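Local coordinates for acyl-CoA thioesterase II TesB2 (Mycobacterium marinum, PDB 3U0A), which hydrolyses acyl-CoA thioesters, probably those of fatty acids, to the free acid and coenzyme A, at the interface of chains A and B. Sequence-based numbering; all coordinates share one arbitrary frame. Chains: chain A/B, Acyl-CoA thioesterase II TesB2.

Contact 1: the interface of chains A and B. Residues chain A 205-206, 208-209, 212, 216, 251, 274; chain B 117-119.
B:Ile117 and B:His119 reach from one subunit onto the imidazole of A:His209 in the other, in an enzyme of the C/M/P thioester hydrolase family, whose fold is a double hotdog. B:Ile117 lies over one face of the A:His209 ring, its CB 3.7 Å from the ring centroid. With CG1 set between the backbone N and the carbonyl carbon (chi1 51°), the two branches part: CG2 sits over CG of the imidazole and goes on to A:Leu216 CD1 at 4.0 Å, while CG1 runs past the hydroxyl OG1 of A:Thr274 at 3.5 Å and sends CD1 to the carbon CD2 of A:His209. The other face of the ring is backed by the hydroxyl of A:Thr208, from the same chain, so the imidazole is sandwiched. At its edge, NE2 of A:His209 forms a nearly straight hydrogen bond to ND1 of B:His119, 2.7 Å and 159° at the hydrogen. Which nitrogen donates is not settled by the model, but one must carry the proton and the other accept it. Backbone carbonyls flank the pair: B:Ser118 O is 3.4 Å from CE1 of A:His209, and A:Ala205 O is 3.4 Å from CE1 of B:His119.

Contact 2: the interface of chains A and B. Residues chain A 66, 221, 271, 273, 275; chain B 60, 84, 89, 111.
A:Glu271 and A:Leu273 stand two residues apart on the extended strand 264-275 and point at B:His60 and B:Phe89, with B:His60 turned out of the regular strand backbone at psi -17°. The polar half of the patch belongs to A:Glu271. Its CG is anti to the backbone N (chi1 -173°), and the chain stays extended beyond it, which carries the carboxylate across to the other subunit. There ND1 of B:His60 donates to OE1 over 2.7 Å. The bond is bent, 126° at the hydrogen; it meets the oxygen on its syn side but clearly out of the carboxylate plane, and the oxygen is also tilted from the imidazole plane. The second carboxylate oxygen, OE2, is held by water 1 at 2.5 Å, and the same water reaches the backbone O of B:His60 at 2.8 Å, so both carboxylate oxygens are tied to one histidine residue.

The apolar half is the tip of B:Phe89, set against two leucines. CD1 of A:Leu273 touches CZ at 3.7 Å, and CD2 of A:Leu221, whose side chain crosses at about a right angle, touches CE1 at 3.9 Å. From its own chain B:Gln111 sets its aliphatic CG above one face of the ring, toward the rim, which probably helps to fix its rotation. The side chain of A:Arg275 slides past B:Phe89 in the opposite direction, its guanidinium inclined to the ring, and brings NH2 to 4.0 Å from the ring's CE2.

Contact 3: the interface of chains A and B. Residues chain A 65, 222-224, 252, 271; chain B 60-61, 63, 226.
A:Asp222 and B:Trp226 lead the direct hydrogen bonds across this strand-lined patch of the dimer. The indole NE1 donates a hydrogen bond to OD2 of A:Asp222 on its syn lone pair, over 3.2 Å and 156° at the hydrogen, the oxygen somewhat tilted from the indole plane. NE2 of B:His63 adds a weak bond to the same oxygen, while OD1 is met from above the carboxylate plane by the backbone N of A:Glu271 at 2.9 Å, which anchors the aspartate within its own chain. Farther along, the phenol OH of A:Tyr65 hydrogen-bonds to OG of B:Ser61 at 2.7 Å, the donor not settled.

Water 2 joins the two sets: it bonds to OD2 of A:Asp222, to OE1 of A:Glu271 and, at 2.6 Å, to OG of B:Ser61.

Packing closes the patch. A:Leu252, its CG anti to the backbone N (chi1 -169°), puts CD1 over the five-membered ring of B:Trp226, 3.7 Å from the centroid, and OE1 of A:Glu271 lies in plane at the indole edge. B:His63 comes tip to tip with A:Tyr65, its CE1 above the rim of the phenol ring. The patch thus pins strand 222-227 of each subunit to its partner and probably helps hold the pair together within the homotetramer.

Contact 1: the interface of chains A and B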
ATOM      1  N   ALA A 205       4.699  -3.051  15.296  1.00 41.45           N
ATOM      2  CA  ALA A 205       3.536  -2.551  15.999  1.00 41.67           C
ATOM      3  C   ALA A 205       3.618  -2.839  17.512  1.00 42.52           C
ATOM      4  O   ALA A 205       3.043  -2.073  18.286  1.00 42.80           O
ATOM      5  CB  ALA A 205       2.246  -3.122  15.413  1.00 41.53           C
ATOM      6  N   GLN A 206       4.352  -3.895  17.922  1.00 43.01           N
ATOM      7  CA  GLN A 206       4.325  -4.326  19.326  1.00 44.01           C
ATOM      8  C   GLN A 206       5.438  -3.757  20.190  1.00 44.51           C
ATOM      9  O   GLN A 206       5.539  -4.109  21.362  1.00 45.48           O
ATOM     10  CB  GLN A 206       4.304  -5.861  19.461  1.00 44.58           C
ATOM     11  CG  GLN A 206       3.214  -6.579  18.661  1.00 44.31           C
ATOM     12  CD  GLN A 206       1.822  -6.070  18.982  1.00 44.41           C
ATOM     13  OE1 GLN A 206       1.499  -5.747  20.149  1.00 45.10           O
ATOM     14  NE2 GLN A 206       0.980  -5.992  17.950  1.00 43.80           N
ATOM     15  N   THR A 208       6.220  -0.970  21.680  1.00 45.10           N
ATOM     16  CA  THR A 208       5.821  -0.262  22.900  1.00 45.86           C
ATOM     17  C   THR A 208       4.643  -0.919  23.664  1.00 46.44           C
ATOM     18  O   THR A 208       4.008  -0.273  24.482  1.00 46.92           O
ATOM     19  CB  THR A 208       5.391   1.200  22.575  1.00 45.37           C
ATOM     20  OG1 THR A 208       4.141   1.198  21.851  1.00 44.69           O
ATOM     21  CG2 THR A 208       6.485   1.943  21.791  1.00 44.94           C
ATOM     22  N   HIS A 209       4.335  -2.181  23.388  1.00 46.46           N
ATOM     23  CA  HIS A 209       3.134  -2.817  23.916  1.00 47.01           C
ATOM     24  C   HIS A 209       3.446  -4.138  24.475  1.00 47.94           C
ATOM     25  O   HIS A 209       2.627  -5.009  24.468  1.00 48.24           O
ATOM     26  CB  HIS A 209       2.137  -3.006  22.799  1.00 46.13           C
ATOM     27  CG  HIS A 209       1.630  -1.729  22.234  1.00 45.34           C
ATOM     28  ND1 HIS A 209       1.051  -0.792  22.993  1.00 45.70           N
ATOM     29  CD2 HIS A 209       1.611  -1.257  20.943  1.00 44.31           C
ATOM     30  CE1 HIS A 209       0.707   0.244  22.238  1.00 44.93           C
ATOM     31  NE2 HIS A 209       1.048  -0.041  20.972  1.00 44.11           N
ATOM     32  N   GLU A 212       1.138  -6.003  26.864  1.00 79.34           N
ATOM     33  CA  GLU A 212      -0.172  -6.396  26.349  1.00 76.52           C
ATOM     34  C   GLU A 212      -0.164  -7.563  25.356  1.00 75.47           C
ATOM     35  O   GLU A 212      -1.223  -8.000  24.956  1.00 73.72           O
ATOM     36  CB  GLU A 212      -0.875  -5.180  25.718  1.00 73.44           C
ATOM     37  N   LEU A 216      -3.369 -10.303  23.128  1.00 71.12           N
ATOM     38  CA  LEU A 216      -3.820  -9.864  21.788  1.00 68.33           C
ATOM     39  C   LEU A 216      -4.222 -10.963  20.811  1.00 68.58           C
ATOM     40  O   LEU A 216      -3.652 -12.030  20.799  1.00 70.93           O
ATOM     41  CB  LEU A 216      -2.749  -9.021  21.104  1.00 67.33           C
ATOM     42  CG  LEU A 216      -2.640  -7.555  21.478  1.00 66.10           C
ATOM     43  CD1 LEU A 216      -1.492  -6.951  20.688  1.00 65.44           C
ATOM     44  CD2 LEU A 216      -3.951  -6.846  21.195  1.00 63.98           C
ATOM     45  N   ALA A 251      -3.343  -2.317  13.627  1.00 43.14           N
ATOM     46  CA  ALA A 251      -2.084  -1.622  13.698  1.00 43.23           C
ATOM     47  C   ALA A 251      -1.601  -1.499  12.278  1.00 42.82           C
ATOM     48  O   ALA A 251      -1.694  -2.432  11.517  1.00 42.43           O
ATOM     49  CB  ALA A 251      -1.079  -2.389  14.543  1.00 43.29           C
ATOM     50  N   THR A 274      -4.643  -6.417  15.670  1.00 40.49           N
ATOM     51  CA  THR A 274      -4.003  -6.365  16.964  1.00 41.24           C
ATOM     52  C   THR A 274      -5.095  -6.038  17.962  1.00 41.92           C
ATOM     53  O   THR A 274      -5.197  -4.926  18.479  1.00 42.13           O
ATOM     54  CB  THR A 274      -2.843  -5.369  17.018  1.00 40.99           C
ATOM     55  OG1 THR A 274      -3.304  -4.108  16.590  1.00 40.48           O
ATOM     56  CG2 THR A 274      -1.670  -5.802  16.148  1.00 40.53           C
TER
ATOM     57  N   ILE B 117      -4.583  -2.295  20.822  1.00 41.84           N
ATOM     58  CA  ILE B 117      -3.467  -1.417  21.221  1.00 41.73           C
ATOM     59  C   ILE B 117      -3.620  -0.037  20.553  1.00 41.48           C
ATOM     60  O   ILE B 117      -4.327   0.095  19.521  1.00 41.20           O
ATOM     61  CB  ILE B 117      -2.073  -2.020  20.906  1.00 41.40           C
ATOM     62  CG1 ILE B 117      -1.982  -2.488  19.447  1.00 40.90           C
ATOM     63  CG2 ILE B 117      -1.780  -3.170  21.846  1.00 41.83           C
ATOM     64  CD1 ILE B 117      -0.585  -2.568  18.899  1.00 40.64           C
ATOM     65  N   SER B 118      -3.006   0.975  21.181  1.00 41.67           N
ATOM     66  CA  SER B 118      -3.134   2.362  20.744  1.00 41.67           C
ATOM     67  C   SER B 118      -1.823   3.038  20.665  1.00 41.56           C
ATOM     68  O   SER B 118      -1.118   3.044  21.633  1.00 41.85           O
ATOM     69  CB  SER B 118      -3.943   3.176  21.750  1.00 42.38           C
ATOM     70  OG  SER B 118      -5.277   2.995  21.461  1.00 42.54           O
ATOM     71  N   HIS B 119      -1.518   3.645  19.543  1.00 41.26           N
ATOM     72  CA  HIS B 119      -0.449   4.602  19.489  1.00 41.39           C
ATOM     73  C   HIS B 119      -0.554   5.462  18.245  1.00 41.27           C
ATOM     74  O   HIS B 119      -1.366   5.203  17.371  1.00 40.97           O
ATOM     75  CB  HIS B 119       0.915   3.902  19.609  1.00 41.25           C
ATOM     76  CG  HIS B 119       1.194   2.895  18.534  1.00 40.79           C
ATOM     77  ND1 HIS B 119       1.295   1.575  18.791  1.00 40.67           N
ATOM     78  CD2 HIS B 119       1.432   3.050  17.165  1.00 40.53           C
ATOM     79  CE1 HIS B 119       1.565   0.911  17.642  1.00 40.36           C
ATOM     80  NE2 HIS B 119       1.645   1.811  16.648  1.00 40.27           N
TER

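Contact 2: the interface of chains A and B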
ATOM      1  N   PHE A  66      -5.261 -10.756   3.026  1.00 40.78           N
ATOM      2  CA  PHE A  66      -5.298 -12.062   3.680  1.00 41.20           C
ATOM      3  C   PHE A  66      -6.708 -12.314   4.186  1.00 41.71           C
ATOM      4  O   PHE A  66      -7.150 -11.736   5.176  1.00 42.19           O
ATOM      5  CB  PHE A  66      -4.319 -12.094   4.834  1.00 41.54           C
ATOM      6  CG  PHE A  66      -2.890 -11.967   4.414  1.00 41.17           C
ATOM      7  CD1 PHE A  66      -2.167 -13.097   4.048  1.00 41.15           C
ATOM      8  CD2 PHE A  66      -2.275 -10.741   4.380  1.00 40.93           C
ATOM      9  CE1 PHE A  66      -0.861 -13.022   3.676  1.00 40.94           C
ATOM     10  CE2 PHE A  66      -0.960 -10.651   3.998  1.00 40.68           C
ATOM     11  CZ  PHE A  66      -0.245 -11.799   3.656  1.00 40.71           C
ATOM     12  N   LEU A 221      -3.676  -8.649   7.951  1.00 41.25           N
ATOM     13  CA  LEU A 221      -4.854  -8.290   7.148  1.00 41.28           C
ATOM     14  C   LEU A 221      -4.508  -8.061   5.656  1.00 41.08           C
ATOM     15  O   LEU A 221      -5.240  -8.457   4.747  1.00 41.09           O
ATOM     16  CB  LEU A 221      -5.488  -7.034   7.747  1.00 41.46           C
ATOM     17  CG  LEU A 221      -5.921  -7.141   9.204  1.00 41.77           C
ATOM     18  CD1 LEU A 221      -6.433  -5.804   9.721  1.00 42.01           C
ATOM     19  CD2 LEU A 221      -7.007  -8.200   9.352  1.00 41.95           C
ATOM     20  N   GLU A 271      -1.017  -3.712   7.196  1.00 37.91           N
ATOM     21  CA  GLU A 271      -1.901  -3.583   8.334  1.00 37.93           C
ATOM     22  C   GLU A 271      -2.134  -4.993   8.943  1.00 38.14           C
ATOM     23  O   GLU A 271      -2.188  -5.985   8.219  1.00 38.54           O
ATOM     24  CB  GLU A 271      -3.206  -2.922   7.900  1.00 38.47           C
ATOM     25  CG  GLU A 271      -4.118  -2.585   9.061  1.00 38.63           C
ATOM     26  CD  GLU A 271      -5.323  -1.744   8.653  1.00 39.42           C
ATOM     27  OE1 GLU A 271      -6.024  -2.100   7.642  1.00 40.07           O
ATOM     28  OE2 GLU A 271      -5.561  -0.730   9.369  1.00 39.70           O
ATOM     29  N   LEU A 273      -4.241  -7.317  12.336  1.00 39.56           N
ATOM     30  CA  LEU A 273      -5.117  -7.391  13.490  1.00 40.03           C
ATOM     31  C   LEU A 273      -4.253  -7.274  14.730  1.00 40.30           C
ATOM     32  O   LEU A 273      -3.221  -7.896  14.805  1.00 40.58           O
ATOM     33  CB  LEU A 273      -5.898  -8.715  13.493  1.00 40.86           C
ATOM     34  CG  LEU A 273      -7.017  -8.857  14.515  1.00 41.48           C
ATOM     35  CD1 LEU A 273      -8.193  -7.957  14.173  1.00 41.28           C
ATOM     36  CD2 LEU A 273      -7.415 -10.316  14.577  1.00 42.52           C
ATOM     37  N   ARG A 275      -5.900  -7.068  18.209  1.00 42.49           N
ATOM     38  CA  ARG A 275      -7.193  -6.952  18.849  1.00 43.07           C
ATOM     39  C   ARG A 275      -7.289  -7.538  20.277  1.00 44.53           C
ATOM     40  O   ARG A 275      -6.903  -8.663  20.532  1.00 45.27           O
ATOM     41  CB  ARG A 275      -8.252  -7.621  17.959  1.00 42.83           C
ATOM     42  CG  ARG A 275      -9.692  -7.485  18.448  1.00 43.45           C
ATOM     43  CD  ARG A 275     -10.662  -7.965  17.401  1.00 43.32           C
ATOM     44  NE  ARG A 275     -10.482  -9.401  17.186  1.00 43.80           N
ATOM     45  CZ  ARG A 275     -10.919 -10.107  16.147  1.00 43.93           C
ATOM     46  NH1 ARG A 275     -10.660 -11.413  16.114  1.00 44.73           N
ATOM     47  NH2 ARG A 275     -11.581  -9.540  15.143  1.00 43.61           N
TER
ATOM     48  N   HIS B  60     -11.714   0.472   6.278  1.00 41.28           N
ATOM     49  CA  HIS B  60     -10.422   0.781   6.915  1.00 41.51           C
ATOM     50  C   HIS B  60      -9.235   0.714   5.976  1.00 41.22           C
ATOM     51  O   HIS B  60      -8.171   1.218   6.327  1.00 41.45           O
ATOM     52  CB  HIS B  60     -10.196  -0.125   8.119  1.00 41.97           C
ATOM     53  CG  HIS B  60      -9.940  -1.561   7.759  1.00 41.86           C
ATOM     54  ND1 HIS B  60      -8.737  -2.016   7.367  1.00 41.78           N
ATOM     55  CD2 HIS B  60     -10.800  -2.649   7.739  1.00 41.87           C
ATOM     56  CE1 HIS B  60      -8.835  -3.331   7.105  1.00 41.72           C
ATOM     57  NE2 HIS B  60     -10.100  -3.714   7.341  1.00 41.77           N
ATOM     58  N   ARG B  84     -15.719 -11.564   0.669  1.00 41.52           N
ATOM     59  CA  ARG B  84     -16.131 -12.303   1.872  1.00 42.19           C
ATOM     60  C   ARG B  84     -17.079 -11.449   2.705  1.00 42.16           C
ATOM     61  O   ARG B  84     -17.089 -10.218   2.599  1.00 41.53           O
ATOM     62  CB  ARG B  84     -14.931 -12.771   2.793  1.00 42.31           C
ATOM     63  CG  ARG B  84     -14.173 -11.624   3.480  1.00 41.62           C
ATOM     64  CD  ARG B  84     -13.610 -11.882   4.898  1.00 41.88           C
ATOM     65  NE  ARG B  84     -12.505 -10.922   5.197  1.00 41.21           N
ATOM     66  CZ  ARG B  84     -11.535 -11.115   6.100  1.00 41.28           C
ATOM     67  NH1 ARG B  84     -11.565 -12.194   6.883  1.00 42.00           N
ATOM     68  NH2 ARG B  84     -10.540 -10.213   6.245  1.00 40.72           N
ATOM     69  N   PHE B  89     -14.779  -8.692   9.695  1.00 42.07           N
ATOM     70  CA  PHE B  89     -14.340  -8.022   8.456  1.00 41.26           C
ATOM     71  C   PHE B  89     -15.156  -8.436   7.252  1.00 41.32           C
ATOM     72  O   PHE B  89     -15.599  -9.585   7.168  1.00 41.91           O
ATOM     73  CB  PHE B  89     -12.909  -8.357   8.179  1.00 40.86           C
ATOM     74  CG  PHE B  89     -11.979  -7.911   9.255  1.00 40.75           C
ATOM     75  CD1 PHE B  89     -11.238  -6.754   9.103  1.00 40.15           C
ATOM     76  CD2 PHE B  89     -11.846  -8.655  10.428  1.00 41.33           C
ATOM     77  CE1 PHE B  89     -10.362  -6.355  10.080  1.00 40.10           C
ATOM     78  CE2 PHE B  89     -10.999  -8.248  11.424  1.00 41.25           C
ATOM     79  CZ  PHE B  89     -10.245  -7.100  11.246  1.00 40.62           C
ATOM     80  N   GLN B 111     -14.348  -3.157   8.707  1.00 40.16           N
ATOM     81  CA  GLN B 111     -14.366  -3.818  10.013  1.00 40.69           C
ATOM     82  C   GLN B 111     -15.427  -3.260  10.986  1.00 41.40           C
ATOM     83  O   GLN B 111     -15.706  -2.077  11.010  1.00 41.40           O
ATOM     84  CB  GLN B 111     -12.959  -3.765  10.614  1.00 40.41           C
ATOM     85  CG  GLN B 111     -12.733  -4.579  11.874  1.00 40.92           C
ATOM     86  CD  GLN B 111     -11.563  -4.035  12.678  1.00 40.72           C
ATOM     87  OE1 GLN B 111     -11.042  -2.964  12.385  1.00 40.31           O
ATOM     88  NE2 GLN B 111     -11.142  -4.772  13.681  1.00 41.10           N
TER
HETATM   89  O   HOH W   1      -6.579   1.411   8.632  1.00  9.73           O

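Contact 3: the interface of chains A and B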
ATOM      1  N   TYR A  65      -4.825  -9.048   0.058  1.00 39.63           N
ATOM      2  CA  TYR A  65      -5.635  -9.131   1.233  1.00 40.09           C
ATOM      3  C   TYR A  65      -5.651 -10.584   1.764  1.00 40.38           C
ATOM      4  O   TYR A  65      -6.022 -11.516   1.056  1.00 40.31           O
ATOM      5  CB  TYR A  65      -7.049  -8.701   0.871  1.00 40.25           C
ATOM      6  CG  TYR A  65      -7.373  -7.226   1.011  1.00 40.32           C
ATOM      7  CD1 TYR A  65      -7.061  -6.527   2.178  1.00 40.59           C
ATOM      8  CD2 TYR A  65      -8.066  -6.549   0.003  1.00 40.21           C
ATOM      9  CE1 TYR A  65      -7.381  -5.186   2.320  1.00 40.72           C
ATOM     10  CE2 TYR A  65      -8.406  -5.213   0.135  1.00 40.35           C
ATOM     11  CZ  TYR A  65      -8.067  -4.517   1.301  1.00 40.60           C
ATOM     12  OH  TYR A  65      -8.387  -3.162   1.432  1.00 40.79           O
ATOM     13  N   ASP A 222      -3.380  -7.414   5.423  1.00 40.98           N
ATOM     14  CA  ASP A 222      -2.966  -7.113   4.077  1.00 40.87           C
ATOM     15  C   ASP A 222      -1.458  -6.981   3.931  1.00 40.84           C
ATOM     16  O   ASP A 222      -0.720  -7.283   4.854  1.00 40.87           O
ATOM     17  CB  ASP A 222      -3.712  -5.867   3.558  1.00 40.89           C
ATOM     18  CG  ASP A 222      -3.159  -4.545   4.078  1.00 40.96           C
ATOM     19  OD1 ASP A 222      -2.015  -4.456   4.564  1.00 41.00           O
ATOM     20  OD2 ASP A 222      -3.899  -3.565   3.930  1.00 41.02           O
ATOM     21  N   HIS A 223      -1.031  -6.650   2.723  1.00 40.82           N
ATOM     22  CA  HIS A 223       0.260  -6.075   2.478  1.00 40.89           C
ATOM     23  C   HIS A 223       0.248  -5.402   1.118  1.00 40.93           C
ATOM     24  O   HIS A 223      -0.549  -5.740   0.232  1.00 40.89           O
ATOM     25  CB  HIS A 223       1.437  -7.082   2.660  1.00 40.91           C
ATOM     26  CG  HIS A 223       1.511  -8.199   1.621  1.00 40.91           C
ATOM     27  ND1 HIS A 223       2.282  -9.259   1.792  1.00 40.94           N
ATOM     28  CD2 HIS A 223       0.893  -8.366   0.383  1.00 40.95           C
ATOM     29  CE1 HIS A 223       2.173 -10.072   0.710  1.00 41.03           C
ATOM     30  NE2 HIS A 223       1.318  -9.524  -0.132  1.00 41.04           N
ATOM     31  N   ALA A 224       1.126  -4.412   0.993  1.00 41.07           N
ATOM     32  CA  ALA A 224       1.335  -3.635  -0.225  1.00 41.18           C
ATOM     33  C   ALA A 224       2.823  -3.457  -0.321  1.00 41.42           C
ATOM     34  O   ALA A 224       3.447  -3.085   0.668  1.00 41.52           O
ATOM     35  CB  ALA A 224       0.644  -2.266  -0.131  1.00 41.21           C
ATOM     36  N   LEU A 252      -1.084  -0.342  11.921  1.00 42.97           N
ATOM     37  CA  LEU A 252      -0.487  -0.154  10.648  1.00 42.69           C
ATOM     38  C   LEU A 252       0.996  -0.128  10.839  1.00 42.81           C
ATOM     39  O   LEU A 252       1.500   0.429  11.814  1.00 43.23           O
ATOM     40  CB  LEU A 252      -0.939   1.157  10.050  1.00 42.82           C
ATOM     41  CG  LEU A 252      -0.587   1.377   8.590  1.00 42.55           C
ATOM     42  CD1 LEU A 252      -1.221   0.278   7.735  1.00 42.10           C
ATOM     43  CD2 LEU A 252      -1.033   2.770   8.183  1.00 42.76           C
ATOM     44  N   GLU A 271      -1.017  -3.712   7.196  1.00 37.91           N
ATOM     45  CA  GLU A 271      -1.901  -3.583   8.334  1.00 37.93           C
ATOM     46  C   GLU A 271      -2.134  -4.993   8.943  1.00 38.14           C
ATOM     47  O   GLU A 271      -2.188  -5.985   8.219  1.00 38.54           O
ATOM     48  CB  GLU A 271      -3.206  -2.922   7.900  1.00 38.47           C
ATOM     49  CG  GLU A 271      -4.118  -2.585   9.061  1.00 38.63           C
ATOM     50  CD  GLU A 271      -5.323  -1.744   8.653  1.00 39.42           C
ATOM     51  OE1 GLU A 271      -6.024  -2.100   7.642  1.00 40.07           O
ATOM     52  OE2 GLU A 271      -5.561  -0.730   9.369  1.00 39.70           O
TER
ATOM     53  N   HIS B  60     -11.714   0.472   6.278  1.00 41.28           N
ATOM     54  CA  HIS B  60     -10.422   0.781   6.915  1.00 41.51           C
ATOM     55  C   HIS B  60      -9.235   0.714   5.976  1.00 41.22           C
ATOM     56  O   HIS B  60      -8.171   1.218   6.327  1.00 41.45           O
ATOM     57  CB  HIS B  60     -10.196  -0.125   8.119  1.00 41.97           C
ATOM     58  CG  HIS B  60      -9.940  -1.561   7.759  1.00 41.86           C
ATOM     59  ND1 HIS B  60      -8.737  -2.016   7.367  1.00 41.78           N
ATOM     60  CD2 HIS B  60     -10.800  -2.649   7.739  1.00 41.87           C
ATOM     61  CE1 HIS B  60      -8.835  -3.331   7.105  1.00 41.72           C
ATOM     62  NE2 HIS B  60     -10.100  -3.714   7.341  1.00 41.77           N
ATOM     63  N   SER B  61      -9.394   0.073   4.804  1.00 40.80           N
ATOM     64  CA  SER B  61      -8.370   0.124   3.733  1.00 40.55           C
ATOM     65  C   SER B  61      -8.906  -0.105   2.337  1.00 40.11           C
ATOM     66  O   SER B  61      -9.984  -0.635   2.160  1.00 39.95           O
ATOM     67  CB  SER B  61      -7.199  -0.846   3.992  1.00 40.72           C
ATOM     68  OG  SER B  61      -7.581  -2.198   3.834  1.00 40.57           O
ATOM     69  N   HIS B  63      -7.065  -0.849  -1.830  1.00 39.36           N
ATOM     70  CA  HIS B  63      -5.967  -0.877  -2.800  1.00 39.41           C
ATOM     71  C   HIS B  63      -6.537  -0.877  -4.197  1.00 39.14           C
ATOM     72  O   HIS B  63      -7.487  -1.576  -4.476  1.00 38.83           O
ATOM     73  CB  HIS B  63      -5.032  -2.093  -2.712  1.00 39.44           C
ATOM     74  CG  HIS B  63      -4.629  -2.547  -1.309  1.00 39.73           C
ATOM     75  ND1 HIS B  63      -4.697  -3.864  -0.926  1.00 39.69           N
ATOM     76  CD2 HIS B  63      -4.074  -1.854  -0.224  1.00 40.18           C
ATOM     77  CE1 HIS B  63      -4.260  -3.977   0.358  1.00 40.12           C
ATOM     78  NE2 HIS B  63      -3.892  -2.745   0.792  1.00 40.40           N
ATOM     79  N   TRP B 226      -5.306   3.847   4.102  1.00 42.75           N
ATOM     80  CA  TRP B 226      -5.669   3.295   5.380  1.00 42.92           C
ATOM     81  C   TRP B 226      -6.399   4.348   6.213  1.00 43.48           C
ATOM     82  O   TRP B 226      -5.878   5.431   6.465  1.00 43.89           O
ATOM     83  CB  TRP B 226      -4.427   2.762   6.075  1.00 42.96           C
ATOM     84  CG  TRP B 226      -3.800   1.597   5.347  1.00 42.53           C
ATOM     85  CD1 TRP B 226      -4.005   0.245   5.576  1.00 42.44           C
ATOM     86  CD2 TRP B 226      -2.855   1.650   4.232  1.00 42.26           C
ATOM     87  NE1 TRP B 226      -3.289  -0.505   4.706  1.00 42.18           N
ATOM     88  CE2 TRP B 226      -2.578   0.276   3.873  1.00 42.05           C
ATOM     89  CE3 TRP B 226      -2.254   2.667   3.514  1.00 42.25           C
ATOM     90  CZ2 TRP B 226      -1.707  -0.049   2.840  1.00 41.85           C
ATOM     91  CZ3 TRP B 226      -1.391   2.339   2.474  1.00 41.99           C
ATOM     92  CH2 TRP B 226      -1.117   1.013   2.147  1.00 41.80           C
TER
HETATM   93  O   HOH W   2      -6.128  -3.489   5.499  1.00  2.00           O
HETATM   94  O   HOH W   3      -6.579   1.411   8.632  1.00  9.73           O

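Contact 2 and contact 3 adjoin, the centres of their C-alpha atoms about 8 Å apart, and share A:Glu271 and B:His60. The centre of the C-alpha atoms of contact 1 is about 15 Å from that of contact 2 and about 17 Å from that of contact 3. Strand 264-275 of chain A runs through all three, and strand 250-259 supplies residues to contacts 1 and 3; on chain B, strand 57-66 serves contacts 2 and 3. Each contact recurs with the chains exchanged, so the same strands are gripped on both sides of the two-fold axis. The protein is a homotetramer, of which this pair is probably one building block.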